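Local coordinates for protein alpha-glucosidase ([Eubacterium] rectale, PDB 6PNR) that probably hydrolyses alpha-glycosides of sulfoquinovose as a family GH31 sulfoquinovosidase, and binds a sulfonated aza-sugar inhibitor in its pocket, at residues Phe104-Asp109 / Asn176-His181; Ile374-Thr379 / Lys428-Leu433; Ile635-Glu640 / Pro645-Lys650; Glu36-Tyr41 / Ser407-His412. All coordinates share one frame; numbering follows the deposited sequence.

Interaction 1: residues Phe104-Asp109 / Asn176-His181; sequences FRVAAD and NKYYLH
A water molecule bridges the two segments where V106 meets Y178, gripped by three groups. It accepts from Y178 OH at 2.7 Å and donates to A107 O at 2.8 Å, while N176 ND2 supplies a weak third bond. The water lies at the edge of the Y178 ring and in its plane. The phenol proton thus goes to the water, which in turn donates to the backbone carbonyl of A107.

Beside this bond the phenol oxygen is packed tightly, with V106 CG1 only 3.2 Å from Y178 OH. The two side chains run past one another in opposite directions, the methyl approaching the ring obliquely. Y178 CG stands between its own backbone N and carbonyl carbon (chi1 69°), a setting that sends the ring across to the other strand. V106 gives its second branch to L180: V106 CG2 and L180 CD1 meet tip to tip at 3.7 Å. One valine thus touches both Y178 and L180.

V106 belongs to a six-stranded antiparallel sheet and Y178 and L180 to an eight-stranded one, so the contact lies between the facing layers of the N-terminal beta-sandwich. H198 and L200 add packing from the first layer, I209 and I211 from the second. The chemistry is that of an apolar interior in which the tyrosine hydroxyl still finds an acceptor, a water shared with A107 O and, weakly, N176 ND2.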
loop_
_atom_site.group_PDB
_atom_site.type_symbol
_atom_site.label_atom_id
_atom_site.label_comp_id
_atom_site.label_asym_id
_atom_site.label_seq_id
_atom_site.Cartn_x
_atom_site.Cartn_y
_atom_site.Cartn_z
ATOM N N PHE A 104 -0.049 23.804 6.780
ATOM C CA PHE A 104 0.325 24.700 7.866
ATOM C C PHE A 104 1.421 24.033 8.681
ATOM O O PHE A 104 1.260 22.887 9.125
ATOM C CB PHE A 104 -0.888 25.020 8.754
ATOM C CG PHE A 104 -0.608 26.039 9.829
ATOM C CD1 PHE A 104 -0.703 27.390 9.560
ATOM C CD2 PHE A 104 -0.245 25.638 11.105
ATOM C CE1 PHE A 104 -0.437 28.335 10.541
ATOM C CE2 PHE A 104 0.021 26.574 12.098
ATOM C CZ PHE A 104 -0.081 27.925 11.814
ATOM N N ARG A 105 2.532 24.737 8.880
ATOM C CA ARG A 105 3.647 24.174 9.623
ATOM C C ARG A 105 3.728 24.721 11.038
ATOM O O ARG A 105 3.499 25.909 11.282
ATOM C CB ARG A 105 4.958 24.423 8.891
ATOM C CG ARG A 105 5.060 23.561 7.648
ATOM C CD ARG A 105 6.481 23.446 7.226
ATOM N NE ARG A 105 6.654 22.493 6.147
ATOM C CZ ARG A 105 7.816 22.300 5.549
ATOM N NH1 ARG A 105 8.871 23.000 5.942
ATOM N NH2 ARG A 105 7.930 21.417 4.575
ATOM N N VAL A 106 4.058 23.837 11.970
ATOM C CA VAL A 106 4.268 24.180 13.366
ATOM C C VAL A 106 5.708 23.850 13.713
ATOM O O VAL A 106 6.167 22.731 13.456
ATOM C CB VAL A 106 3.303 23.414 14.291
ATOM C CG1 VAL A 106 3.596 23.739 15.722
ATOM C CG2 VAL A 106 1.862 23.724 13.944
ATOM N N ALA A 107 6.409 24.808 14.324
ATOM C CA ALA A 107 7.792 24.587 14.719
ATOM C C ALA A 107 7.880 23.498 15.780
ATOM O O ALA A 107 7.076 23.444 16.710
ATOM C CB ALA A 107 8.401 25.893 15.251
ATOM N N ALA A 108 8.887 22.638 15.658
ATOM C CA ALA A 108 9.028 21.521 16.580
ATOM C C ALA A 108 10.503 21.206 16.765
ATOM O O ALA A 108 11.361 21.702 16.035
ATOM C CB ALA A 108 8.271 20.294 16.069
ATOM N N ASP A 109 10.796 20.361 17.745
ATOM C CA ASP A 109 12.143 19.846 17.917
ATOM C C ASP A 109 12.078 18.333 18.090
ATOM O O ASP A 109 11.006 17.752 18.290
ATOM C CB ASP A 109 12.868 20.524 19.092
ATOM C CG ASP A 109 12.182 20.301 20.431
ATOM O OD1 ASP A 109 11.558 19.242 20.640
ATOM O OD2 ASP A 109 12.281 21.198 21.294
ATOM N N ASN A 176 5.055 20.619 24.555
ATOM C CA ASN A 176 5.219 22.024 24.930
ATOM C C ASN A 176 4.004 22.569 25.677
ATOM O O ASN A 176 3.961 23.778 25.927
ATOM C CB ASN A 176 5.483 22.883 23.689
ATOM C CG ASN A 176 6.781 22.528 23.004
ATOM O OD1 ASN A 176 7.714 22.037 23.636
ATOM N ND2 ASN A 176 6.844 22.762 21.700
ATOM N N LYS A 177 3.031 21.707 25.991
ATOM C CA LYS A 177 1.870 22.063 26.816
ATOM C C LYS A 177 0.997 23.115 26.134
ATOM O O LYS A 177 0.639 24.141 26.715
ATOM C CB LYS A 177 2.294 22.512 28.212
ATOM C CG LYS A 177 2.691 21.348 29.107
ATOM C CD LYS A 177 3.043 21.812 30.504
ATOM C CE LYS A 177 3.902 20.785 31.212
ATOM N NZ LYS A 177 4.188 21.169 32.616
ATOM N N TYR A 178 0.661 22.841 24.877
ATOM C CA TYR A 178 -0.406 23.522 24.165
ATOM C C TYR A 178 -1.220 22.468 23.422
ATOM O O TYR A 178 -0.752 21.350 23.179
ATOM C CB TYR A 178 0.135 24.583 23.182
ATOM C CG TYR A 178 0.885 24.031 21.963
ATOM C CD1 TYR A 178 0.195 23.572 20.845
ATOM C CD2 TYR A 178 2.278 23.996 21.923
ATOM C CE1 TYR A 178 0.858 23.072 19.745
ATOM C CE2 TYR A 178 2.953 23.501 20.821
ATOM C CZ TYR A 178 2.236 23.036 19.733
ATOM O OH TYR A 178 2.880 22.535 18.618
ATOM N N TYR A 179 -2.452 22.824 23.079
ATOM C CA TYR A 179 -3.207 22.090 22.077
ATOM C C TYR A 179 -3.463 23.017 20.905
ATOM O O TYR A 179 -3.516 24.242 21.062
ATOM C CB TYR A 179 -4.540 21.525 22.622
ATOM C CG TYR A 179 -5.706 22.493 22.688
ATOM C CD1 TYR A 179 -6.565 22.669 21.602
ATOM C CD2 TYR A 179 -5.983 23.183 23.855
ATOM C CE1 TYR A 179 -7.646 23.541 21.679
ATOM C CE2 TYR A 179 -7.058 24.047 23.941
ATOM C CZ TYR A 179 -7.874 24.236 22.857
ATOM O OH TYR A 179 -8.938 25.108 22.964
ATOM N N LEU A 180 -3.602 22.422 19.726
ATOM C CA LEU A 180 -3.871 23.153 18.502
ATOM C C LEU A 180 -5.041 22.477 17.813
ATOM O O LEU A 180 -5.052 21.249 17.663
ATOM C CB LEU A 180 -2.635 23.183 17.579
ATOM C CG LEU A 180 -2.700 23.936 16.243
ATOM C CD1 LEU A 180 -1.297 24.289 15.790
ATOM C CD2 LEU A 180 -3.397 23.136 15.159
ATOM N N HIS A 181 -6.009 23.273 17.389
ATOM C CA HIS A 181 -7.195 22.791 16.703
ATOM C C HIS A 181 -7.316 23.501 15.366
ATOM O O HIS A 181 -7.159 24.726 15.297
ATOM C CB HIS A 181 -8.464 23.046 17.525
ATOM C CG HIS A 181 -9.713 22.632 16.817
ATOM N ND1 HIS A 181 -9.940 21.328 16.428
ATOM C CD2 HIS A 181 -10.784 23.347 16.393
ATOM C CE1 HIS A 181 -11.107 21.255 15.805
ATOM N NE2 HIS A 181 -11.641 22.465 15.776
HETATM O O HOH W 1 5.523 22.615 18.845
#

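Interaction 2: residues Ile374-Thr379 / Lys428-Leu433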
loop_
_atom_site.group_PDB
_atom_site.type_symbol
_atom_site.label_atom_id
_atom_site.label_comp_id
_atom_site.label_asym_id
_atom_site.label_seq_id
_atom_site.Cartn_x
_atom_site.Cartn_y
_atom_site.Cartn_z
ATOM N N ILE A 374 -38.295 10.467 16.113
ATOM C CA ILE A 374 -38.245 9.001 16.064
ATOM C C ILE A 374 -37.628 8.438 17.343
ATOM O O ILE A 374 -38.110 7.441 17.899
ATOM C CB ILE A 374 -37.474 8.540 14.809
ATOM C CG1 ILE A 374 -38.309 8.778 13.548
ATOM C CG2 ILE A 374 -37.054 7.066 14.914
ATOM C CD1 ILE A 374 -37.580 8.453 12.272
ATOM N N ILE A 375 -36.550 9.061 17.827
ATOM C CA ILE A 375 -35.917 8.612 19.066
ATOM C C ILE A 375 -36.844 8.854 20.256
ATOM O O ILE A 375 -37.038 7.969 21.103
ATOM C CB ILE A 375 -34.549 9.302 19.262
ATOM C CG1 ILE A 375 -33.611 8.994 18.077
ATOM C CG2 ILE A 375 -33.933 8.906 20.621
ATOM C CD1 ILE A 375 -32.313 9.801 18.084
ATOM N N LYS A 376 -37.449 10.050 20.327
ATOM C CA LYS A 376 -38.351 10.355 21.440
ATOM C C LYS A 376 -39.540 9.402 21.471
ATOM O O LYS A 376 -39.905 8.877 22.531
ATOM C CB LYS A 376 -38.851 11.797 21.339
ATOM C CG LYS A 376 -37.790 12.871 21.490
ATOM C CD LYS A 376 -38.465 14.257 21.441
ATOM C CE LYS A 376 -37.463 15.386 21.397
ATOM N NZ LYS A 376 -38.172 16.704 21.433
ATOM N N GLU A 377 -40.148 9.160 20.310
ATOM C CA GLU A 377 -41.401 8.413 20.251
ATOM C C GLU A 377 -41.180 6.912 20.423
ATOM O O GLU A 377 -41.905 6.257 21.174
ATOM C CB GLU A 377 -42.120 8.693 18.923
ATOM C CG GLU A 377 -43.464 7.963 18.768
ATOM C CD GLU A 377 -44.158 8.244 17.425
ATOM O OE1 GLU A 377 -43.581 8.956 16.581
ATOM O OE2 GLU A 377 -45.283 7.746 17.214
ATOM N N TYR A 378 -40.187 6.346 19.734
ATOM C CA TYR A 378 -40.084 4.894 19.635
ATOM C C TYR A 378 -38.992 4.281 20.500
ATOM O O TYR A 378 -39.021 3.068 20.736
ATOM C CB TYR A 378 -39.859 4.481 18.176
ATOM C CG TYR A 378 -40.979 4.872 17.242
ATOM C CD1 TYR A 378 -42.243 4.299 17.363
ATOM C CD2 TYR A 378 -40.767 5.782 16.214
ATOM C CE1 TYR A 378 -43.267 4.633 16.494
ATOM C CE2 TYR A 378 -41.787 6.126 15.337
ATOM C CZ TYR A 378 -43.036 5.545 15.485
ATOM O OH TYR A 378 -44.055 5.877 14.619
ATOM N N THR A 379 -38.038 5.075 20.978
ATOM C CA THR A 379 -37.057 4.576 21.933
ATOM C C THR A 379 -37.417 5.091 23.330
ATOM O O THR A 379 -37.913 4.325 24.168
ATOM C CB THR A 379 -35.637 4.968 21.484
ATOM O OG1 THR A 379 -35.288 4.227 20.304
ATOM C CG2 THR A 379 -34.599 4.683 22.574
ATOM N N LYS A 428 -32.025 15.808 25.755
ATOM C CA LYS A 428 -32.139 17.058 26.496
ATOM C C LYS A 428 -33.576 17.581 26.481
ATOM O O LYS A 428 -34.123 17.952 27.523
ATOM C CB LYS A 428 -31.184 18.096 25.909
ATOM C CG LYS A 428 -31.107 19.408 26.699
ATOM C CD LYS A 428 -30.272 20.440 25.939
ATOM C CE LYS A 428 -29.863 21.634 26.815
ATOM N NZ LYS A 428 -28.505 21.452 27.443
ATOM N N GLU A 429 -34.194 17.636 25.300
ATOM C CA GLU A 429 -35.562 18.139 25.201
ATOM C C GLU A 429 -36.528 17.266 25.985
ATOM O O GLU A 429 -37.569 17.748 26.447
ATOM C CB GLU A 429 -35.985 18.230 23.729
ATOM C CG GLU A 429 -35.177 19.257 22.933
ATOM C CD GLU A 429 -35.465 19.223 21.447
ATOM O OE1 GLU A 429 -36.353 18.448 21.023
ATOM O OE2 GLU A 429 -34.803 19.973 20.693
ATOM N N SER A 430 -36.191 15.988 26.164
ATOM C CA SER A 430 -36.973 15.087 26.998
ATOM C C SER A 430 -36.711 15.284 28.484
ATOM O O SER A 430 -37.323 14.588 29.300
ATOM C CB SER A 430 -36.679 13.629 26.615
ATOM O OG SER A 430 -37.049 13.362 25.270
ATOM N N GLY A 431 -35.819 16.204 28.854
ATOM C CA GLY A 431 -35.479 16.408 30.251
ATOM C C GLY A 431 -34.749 15.259 30.909
ATOM O O GLY A 431 -34.875 15.077 32.121
ATOM N N LYS A 432 -33.972 14.481 30.148
ATOM C CA LYS A 432 -33.378 13.248 30.658
ATOM C C LYS A 432 -31.847 13.249 30.654
ATOM O O LYS A 432 -31.248 12.206 30.942
ATOM C CB LYS A 432 -33.900 12.040 29.866
ATOM C CG LYS A 432 -35.323 11.628 30.218
ATOM C CD LYS A 432 -35.425 11.368 31.717
ATOM C CE LYS A 432 -36.867 11.164 32.163
ATOM N NZ LYS A 432 -37.401 9.840 31.752
ATOM N N LEU A 433 -31.193 14.379 30.367
ATOM C CA LEU A 433 -29.739 14.445 30.510
ATOM C C LEU A 433 -29.334 14.063 31.926
ATOM O O LEU A 433 -29.930 14.527 32.904
ATOM C CB LEU A 433 -29.219 15.845 30.190
ATOM C CG LEU A 433 -28.693 16.232 28.810
ATOM C CD1 LEU A 433 -27.839 17.493 28.952
ATOM C CD2 LEU A 433 -27.891 15.119 28.133
HETATM O O HOH W 2 -39.777 16.488 24.080
#
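K376 and E429 form the polar part of this contact, a salt bridge between two neighbouring helices. K376 NZ donates to E429 OE1 over 2.6 Å and meets that oxygen almost head-on, nearly in line with its C-O bond. The two side chains cross at about a right angle, each extended beyond CG. K372, one turn earlier on the lysine's helix, makes a salt bridge with E429 OE2, so the carboxylate is held by a lysine at each oxygen. K376 NZ also donates to a water at 3.1 Å, and that water reaches E429 O through a weak bond. The ammonium thus lies close to the C-terminal end of helix 408-429, where its charge probably suits the helix dipole.

The remaining contacts are van der Waals. The lysine's methylene chain passes S430, with K376 CG 3.9 Å from S430 OG; that hydroxyl is bonded to A426 O, in the last turn of helix 408-429. Nearer the charge, K376 CE lies 4.0 Å from E429 CB. An alanine here would lose both the ion pair and the aliphatic bridge, and is likely to leave E429 OE1 without its charged mate and the two helices less closely joined.

Just beyond, G431 takes a positive phi (67°) and ends helix 408-429 in a Schellman motif. The contact lies on the outer surface of the TIM barrel. Helices 365-380 and 408-429 flank strand 386-389 in sequence, and beneath the salt bridge I375 packs against N423 and A426 of the second helix and W387 of that strand.

Interaction 3: residues Ile635-Glu640 / Pro645-Lys650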
loop_
_atom_site.group_PDB
_atom_site.type_symbol
_atom_site.label_atom_id
_atom_site.label_comp_id
_atom_site.label_asym_id
_atom_site.label_seq_id
_atom_site.Cartn_x
_atom_site.Cartn_y
_atom_site.Cartn_z
ATOM N N ILE A 635 8.428 -3.203 37.791
ATOM C CA ILE A 635 8.168 -4.363 38.637
ATOM C C ILE A 635 7.463 -5.444 37.817
ATOM O O ILE A 635 7.056 -5.230 36.673
ATOM C CB ILE A 635 7.325 -4.015 39.879
ATOM C CG1 ILE A 635 5.881 -3.701 39.495
ATOM C CG2 ILE A 635 7.918 -2.830 40.626
ATOM C CD1 ILE A 635 5.030 -3.250 40.691
ATOM N N THR A 636 7.335 -6.621 38.430
ATOM C CA THR A 636 6.569 -7.739 37.890
ATOM C C THR A 636 5.705 -8.288 39.013
ATOM O O THR A 636 6.217 -8.581 40.096
ATOM C CB THR A 636 7.476 -8.850 37.333
ATOM O OG1 THR A 636 8.097 -8.416 36.115
ATOM C CG2 THR A 636 6.669 -10.116 37.062
ATOM N N VAL A 637 4.400 -8.425 38.760
ATOM C CA VAL A 637 3.459 -8.889 39.770
ATOM C C VAL A 637 2.772 -10.151 39.272
ATOM O O VAL A 637 2.636 -10.372 38.066
ATOM C CB VAL A 637 2.410 -7.811 40.122
ATOM C CG1 VAL A 637 3.090 -6.575 40.709
ATOM C CG2 VAL A 637 1.585 -7.447 38.887
ATOM N N SER A 638 2.337 -10.986 40.215
ATOM C CA SER A 638 1.463 -12.085 39.843
ATOM C C SER A 638 0.189 -11.515 39.235
ATOM O O SER A 638 -0.356 -10.519 39.719
ATOM C CB SER A 638 1.130 -12.957 41.054
ATOM O OG SER A 638 0.276 -14.012 40.662
ATOM N N ALA A 639 -0.281 -12.142 38.161
ATOM C CA ALA A 639 -1.411 -11.607 37.411
ATOM C C ALA A 639 -2.210 -12.762 36.809
ATOM O O ALA A 639 -2.424 -12.852 35.601
ATOM C CB ALA A 639 -0.925 -10.631 36.342
ATOM N N GLU A 640 -2.648 -13.682 37.665
ATOM C CA GLU A 640 -3.509 -14.756 37.210
ATOM C C GLU A 640 -4.853 -14.185 36.756
ATOM O O GLU A 640 -5.203 -13.032 37.038
ATOM C CB GLU A 640 -3.710 -15.802 38.313
ATOM C CG GLU A 640 -2.416 -16.361 38.928
ATOM C CD GLU A 640 -1.663 -17.346 38.023
ATOM O OE1 GLU A 640 -2.198 -17.792 36.978
ATOM O OE2 GLU A 640 -0.510 -17.683 38.374
ATOM N N PRO A 645 -3.470 -6.331 36.956
ATOM C CA PRO A 645 -2.378 -5.543 37.537
ATOM C C PRO A 645 -2.852 -4.140 37.884
ATOM O O PRO A 645 -2.857 -3.250 37.031
ATOM C CB PRO A 645 -1.319 -5.545 36.427
ATOM C CG PRO A 645 -1.606 -6.809 35.668
ATOM C CD PRO A 645 -3.111 -6.849 35.630
ATOM N N ALA A 646 -3.279 -3.942 39.128
ATOM C CA ALA A 646 -3.896 -2.696 39.558
ATOM C C ALA A 646 -3.278 -2.258 40.875
ATOM O O ALA A 646 -3.055 -3.079 41.769
ATOM C CB ALA A 646 -5.408 -2.846 39.716
ATOM N N PHE A 647 -3.006 -0.961 40.983
ATOM C CA PHE A 647 -2.325 -0.382 42.132
ATOM C C PHE A 647 -3.056 0.892 42.522
ATOM O O PHE A 647 -3.619 1.578 41.665
ATOM C CB PHE A 647 -0.850 -0.075 41.807
ATOM C CG PHE A 647 -0.108 -1.245 41.206
ATOM C CD1 PHE A 647 -0.301 -1.601 39.874
ATOM C CD2 PHE A 647 0.770 -1.992 41.971
ATOM C CE1 PHE A 647 0.350 -2.688 39.324
ATOM C CE2 PHE A 647 1.439 -3.076 41.424
ATOM C CZ PHE A 647 1.227 -3.426 40.093
ATOM N N TYR A 648 -3.057 1.202 43.816
ATOM C CA TYR A 648 -3.604 2.469 44.276
ATOM C C TYR A 648 -2.572 3.209 45.122
ATOM O O TYR A 648 -1.668 2.608 45.709
ATOM C CB TYR A 648 -4.921 2.292 45.067
ATOM C CG TYR A 648 -4.823 1.509 46.352
ATOM C CD1 TYR A 648 -4.570 2.141 47.571
ATOM C CD2 TYR A 648 -5.017 0.134 46.355
ATOM C CE1 TYR A 648 -4.491 1.404 48.754
ATOM C CE2 TYR A 648 -4.945 -0.598 47.511
ATOM C CZ TYR A 648 -4.684 0.034 48.710
ATOM O OH TYR A 648 -4.617 -0.728 49.851
ATOM N N ARG A 649 -2.718 4.533 45.160
ATOM C CA ARG A 649 -1.869 5.375 45.995
ATOM C C ARG A 649 -2.131 5.101 47.471
ATOM O O ARG A 649 -3.283 5.116 47.918
ATOM C CB ARG A 649 -2.124 6.847 45.686
ATOM C CG ARG A 649 -1.710 7.279 44.290
ATOM C CD ARG A 649 -1.990 8.772 44.082
ATOM N NE ARG A 649 -1.496 9.575 45.194
ATOM C CZ ARG A 649 -2.271 10.221 46.063
ATOM N NH1 ARG A 649 -3.597 10.186 45.944
ATOM N NH2 ARG A 649 -1.715 10.913 47.049
ATOM N N LYS A 650 -1.057 4.852 48.229
ATOM C CA LYS A 650 -1.202 4.518 49.647
ATOM C C LYS A 650 -1.998 5.576 50.404
ATOM O O LYS A 650 -2.804 5.248 51.283
ATOM C CB LYS A 650 0.171 4.339 50.292
ATOM C CG LYS A 650 0.117 4.022 51.786
ATOM C CD LYS A 650 1.515 3.749 52.329
ATOM C CE LYS A 650 1.473 3.206 53.759
ATOM N NZ LYS A 650 2.838 2.827 54.245
#
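F647 receives I635 and V637 on the end of its ring, and these aromatic-aliphatic contacts form the centre of the interface. V637 CG1 lies at the ring edge, near its plane, 3.7 Å from F647 CZ. I635 CD1 comes in obliquely and stands equally far, 3.7 Å, from F647 CE2. Both aliphatic groups approach from the direction opposite to the phenylalanine. The isoleucine gets there because its CG1 sits between backbone N and carbonyl carbon (chi1 71°), with the chain then extended to CD1.

The second group of contacts is purely aliphatic. A639 CB rests 3.9 Å from P645 CG, and V637 CG2 lies somewhat farther, 4.3 Å, from P645 CB. V637 therefore divides its two methyls between proline and phenylalanine.

An alanine in place of F647 would probably open a gap beneath I635 and V637, which would lose the ring against which they pack.

Strand 633-638 pairs with 611-616, whereas 646-649 belongs to a six-stranded antiparallel sheet, so the chain crosses from one layer of the C-terminal beta domain to the other. V614, H623 and Y630 also pack around the ring. No hydrogen bond joins the two segments, and the direct contact between them is apolar packing, consistent with hydrophobic burial.

Interaction 4: residues Glu36-Tyr41 / Ser407-His412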
loop_
_atom_site.group_PDB
_atom_site.type_symbol
_atom_site.label_atom_id
_atom_site.label_comp_id
_atom_site.label_asym_id
_atom_site.label_seq_id
_atom_site.Cartn_x
_atom_site.Cartn_y
_atom_site.Cartn_z
ATOM N N GLU A 36 -8.553 14.802 -5.668
ATOM C CA GLU A 36 -8.596 13.586 -4.877
ATOM C C GLU A 36 -9.290 12.465 -5.640
ATOM O O GLU A 36 -10.038 12.691 -6.592
ATOM C CB GLU A 36 -9.322 13.832 -3.558
ATOM C CG GLU A 36 -10.797 14.121 -3.709
ATOM C CD GLU A 36 -11.095 15.595 -3.939
ATOM O OE1 GLU A 36 -10.147 16.389 -4.143
ATOM O OE2 GLU A 36 -12.288 15.956 -3.916
ATOM N N ASP A 37 -9.018 11.236 -5.211
ATOM C CA ASP A 37 -9.764 10.058 -5.642
ATOM C C ASP A 37 -10.162 9.299 -4.380
ATOM O O ASP A 37 -9.296 8.790 -3.658
ATOM C CB ASP A 37 -8.936 9.179 -6.585
ATOM C CG ASP A 37 -9.715 7.970 -7.098
ATOM O OD1 ASP A 37 -10.648 8.144 -7.908
ATOM O OD2 ASP A 37 -9.390 6.842 -6.683
ATOM N N VAL A 38 -11.461 9.248 -4.109
ATOM C CA VAL A 38 -12.017 8.635 -2.906
ATOM C C VAL A 38 -12.770 7.388 -3.349
ATOM O O VAL A 38 -13.834 7.487 -3.972
ATOM C CB VAL A 38 -12.934 9.604 -2.144
ATOM C CG1 VAL A 38 -13.520 8.949 -0.888
ATOM C CG2 VAL A 38 -12.182 10.864 -1.771
ATOM N N ASP A 39 -12.214 6.216 -3.041
ATOM C CA ASP A 39 -12.805 4.926 -3.405
ATOM C C ASP A 39 -13.480 4.330 -2.169
ATOM O O ASP A 39 -12.799 3.885 -1.241
ATOM C CB ASP A 39 -11.727 3.989 -3.949
ATOM C CG ASP A 39 -12.280 2.644 -4.391
ATOM O OD1 ASP A 39 -13.516 2.510 -4.535
ATOM O OD2 ASP A 39 -11.469 1.717 -4.591
ATOM N N MET A 40 -14.811 4.307 -2.164
ATOM C CA MET A 40 -15.590 3.863 -1.014
ATOM C C MET A 40 -16.168 2.466 -1.227
ATOM O O MET A 40 -16.777 2.196 -2.264
ATOM C CB MET A 40 -16.730 4.830 -0.746
ATOM C CG MET A 40 -17.552 4.413 0.429
ATOM S SD MET A 40 -19.154 5.190 0.449
ATOM C CE MET A 40 -19.721 4.545 2.038
ATOM N N TYR A 41 -16.022 1.593 -0.224
ATOM C CA TYR A 41 -16.650 0.267 -0.295
ATOM C C TYR A 41 -17.088 -0.122 1.114
ATOM O O TYR A 41 -16.247 -0.462 1.949
ATOM C CB TYR A 41 -15.704 -0.769 -0.883
ATOM C CG TYR A 41 -16.322 -2.146 -0.999
ATOM C CD1 TYR A 41 -17.170 -2.463 -2.054
ATOM C CD2 TYR A 41 -16.053 -3.124 -0.055
ATOM C CE1 TYR A 41 -17.735 -3.729 -2.160
ATOM C CE2 TYR A 41 -16.607 -4.387 -0.155
ATOM C CZ TYR A 41 -17.450 -4.682 -1.200
ATOM O OH TYR A 41 -17.999 -5.939 -1.268
ATOM N N SER A 407 -20.256 20.482 0.107
ATOM C CA SER A 407 -19.753 19.268 -0.522
ATOM C C SER A 407 -19.724 18.116 0.483
ATOM O O SER A 407 -19.430 18.328 1.664
ATOM C CB SER A 407 -18.351 19.492 -1.080
ATOM O OG SER A 407 -17.734 18.252 -1.374
ATOM N N PRO A 408 -20.017 16.889 0.048
ATOM C CA PRO A 408 -19.802 15.735 0.935
ATOM C C PRO A 408 -18.348 15.558 1.335
ATOM O O PRO A 408 -18.077 14.870 2.329
ATOM C CB PRO A 408 -20.315 14.556 0.101
ATOM C CG PRO A 408 -20.168 15.028 -1.322
ATOM C CD PRO A 408 -20.539 16.474 -1.265
ATOM N N MET A 409 -17.400 16.175 0.616
ATOM C CA MET A 409 -16.013 16.186 1.076
ATOM C C MET A 409 -15.849 16.979 2.370
ATOM O O MET A 409 -14.850 16.807 3.074
ATOM C CB MET A 409 -15.101 16.755 -0.012
ATOM C CG MET A 409 -14.959 15.861 -1.253
ATOM S SD MET A 409 -14.220 14.268 -0.882
ATOM C CE MET A 409 -12.616 14.750 -0.246
ATOM N N ILE A 410 -16.817 17.825 2.702
ATOM C CA ILE A 410 -16.817 18.578 3.944
ATOM C C ILE A 410 -17.771 17.969 4.963
ATOM O O ILE A 410 -17.466 17.939 6.154
ATOM C CB ILE A 410 -17.187 20.052 3.665
ATOM C CG1 ILE A 410 -16.202 20.696 2.686
ATOM C CG2 ILE A 410 -17.314 20.845 4.971
ATOM C CD1 ILE A 410 -14.780 20.769 3.176
ATOM N N GLU A 411 -18.932 17.476 4.513
ATOM C CA GLU A 411 -19.919 16.948 5.446
ATOM C C GLU A 411 -19.601 15.538 5.931
ATOM O O GLU A 411 -20.164 15.119 6.951
ATOM C CB GLU A 411 -21.312 16.965 4.814
ATOM C CG GLU A 411 -21.804 18.351 4.441
ATOM C CD GLU A 411 -22.291 19.139 5.635
ATOM O OE1 GLU A 411 -21.926 18.795 6.781
ATOM O OE2 GLU A 411 -23.059 20.103 5.426
ATOM N N HIS A 412 -18.728 14.803 5.232
ATOM C CA HIS A 412 -18.404 13.438 5.643
ATOM C C HIS A 412 -17.916 13.389 7.088
ATOM O O HIS A 412 -18.448 12.630 7.908
ATOM C CB HIS A 412 -17.360 12.822 4.709
ATOM C CG HIS A 412 -16.867 11.490 5.182
ATOM N ND1 HIS A 412 -17.499 10.307 4.860
ATOM C CD2 HIS A 412 -15.843 11.157 6.004
ATOM C CE1 HIS A 412 -16.869 9.301 5.440
ATOM N NE2 HIS A 412 -15.862 9.790 6.142
#
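The first turn of helix 408-429, one of the helices of the TIM barrel, meets strand 29-41 of the N-terminal beta-sandwich through M409, which packs on E36 and V38. The turn is capped by S407: its OG accepts from M409 N at 2.9 Å with an N-H...O angle of 151°, and S407 O takes both I410 N and E411 N. M409 thus has its backbone fixed by the N-cap while its side chain reaches across to the strand.

That side chain is curled, with bends at chi2 and chi3 (-62° and -61°) that fold the methyl back toward E36. M409 CE lies 4.0 Å from E36 CG, and E36 OE2 is 3.8 Å from M409 CG. These are van der Waals contacts, with one carboxylate oxygen set beside the curled thioether. The charge of E36 is matched by R101 on the adjoining strand, which makes a salt bridge with E36 OE1. V38 slides past the methionine in the opposite direction and touches the sulfur, with V38 CG2 4.1 Å from M409 SD.

V38 also packs on F45 and I47 of the neighbouring strand 44-56. Three residues on from M409, H412 stacks on W134 and meets F45 edge-to-face, extending the same domain junction. An N-capped helix start set against a strand of the sandwich sheet in this way fits the GH31 architecture, in which an N-terminal beta-sandwich leans against the catalytic barrel.

From the N terminus, strand 29-41 supplies the first half of interaction 4, which stays open for 365 residues. Interaction 1 closes wholly inside that loop, joining the two sheets of the N-terminal beta-sandwich; its strand 101-107 neighbours strand 29-41. Interaction 2 opens at 374-379, before 407-412 closes interaction 4, and closes at 428-433, so these two cross. Both use helix 408-429, one near its start and the other at its end, with nearest atoms about 17 Å apart. Interaction 4 thereby ties sandwich to barrel, and interaction 2 ties adjacent barrel helices. Interaction 3 follows in series, closing a four-residue loop within the C-terminal beta domain.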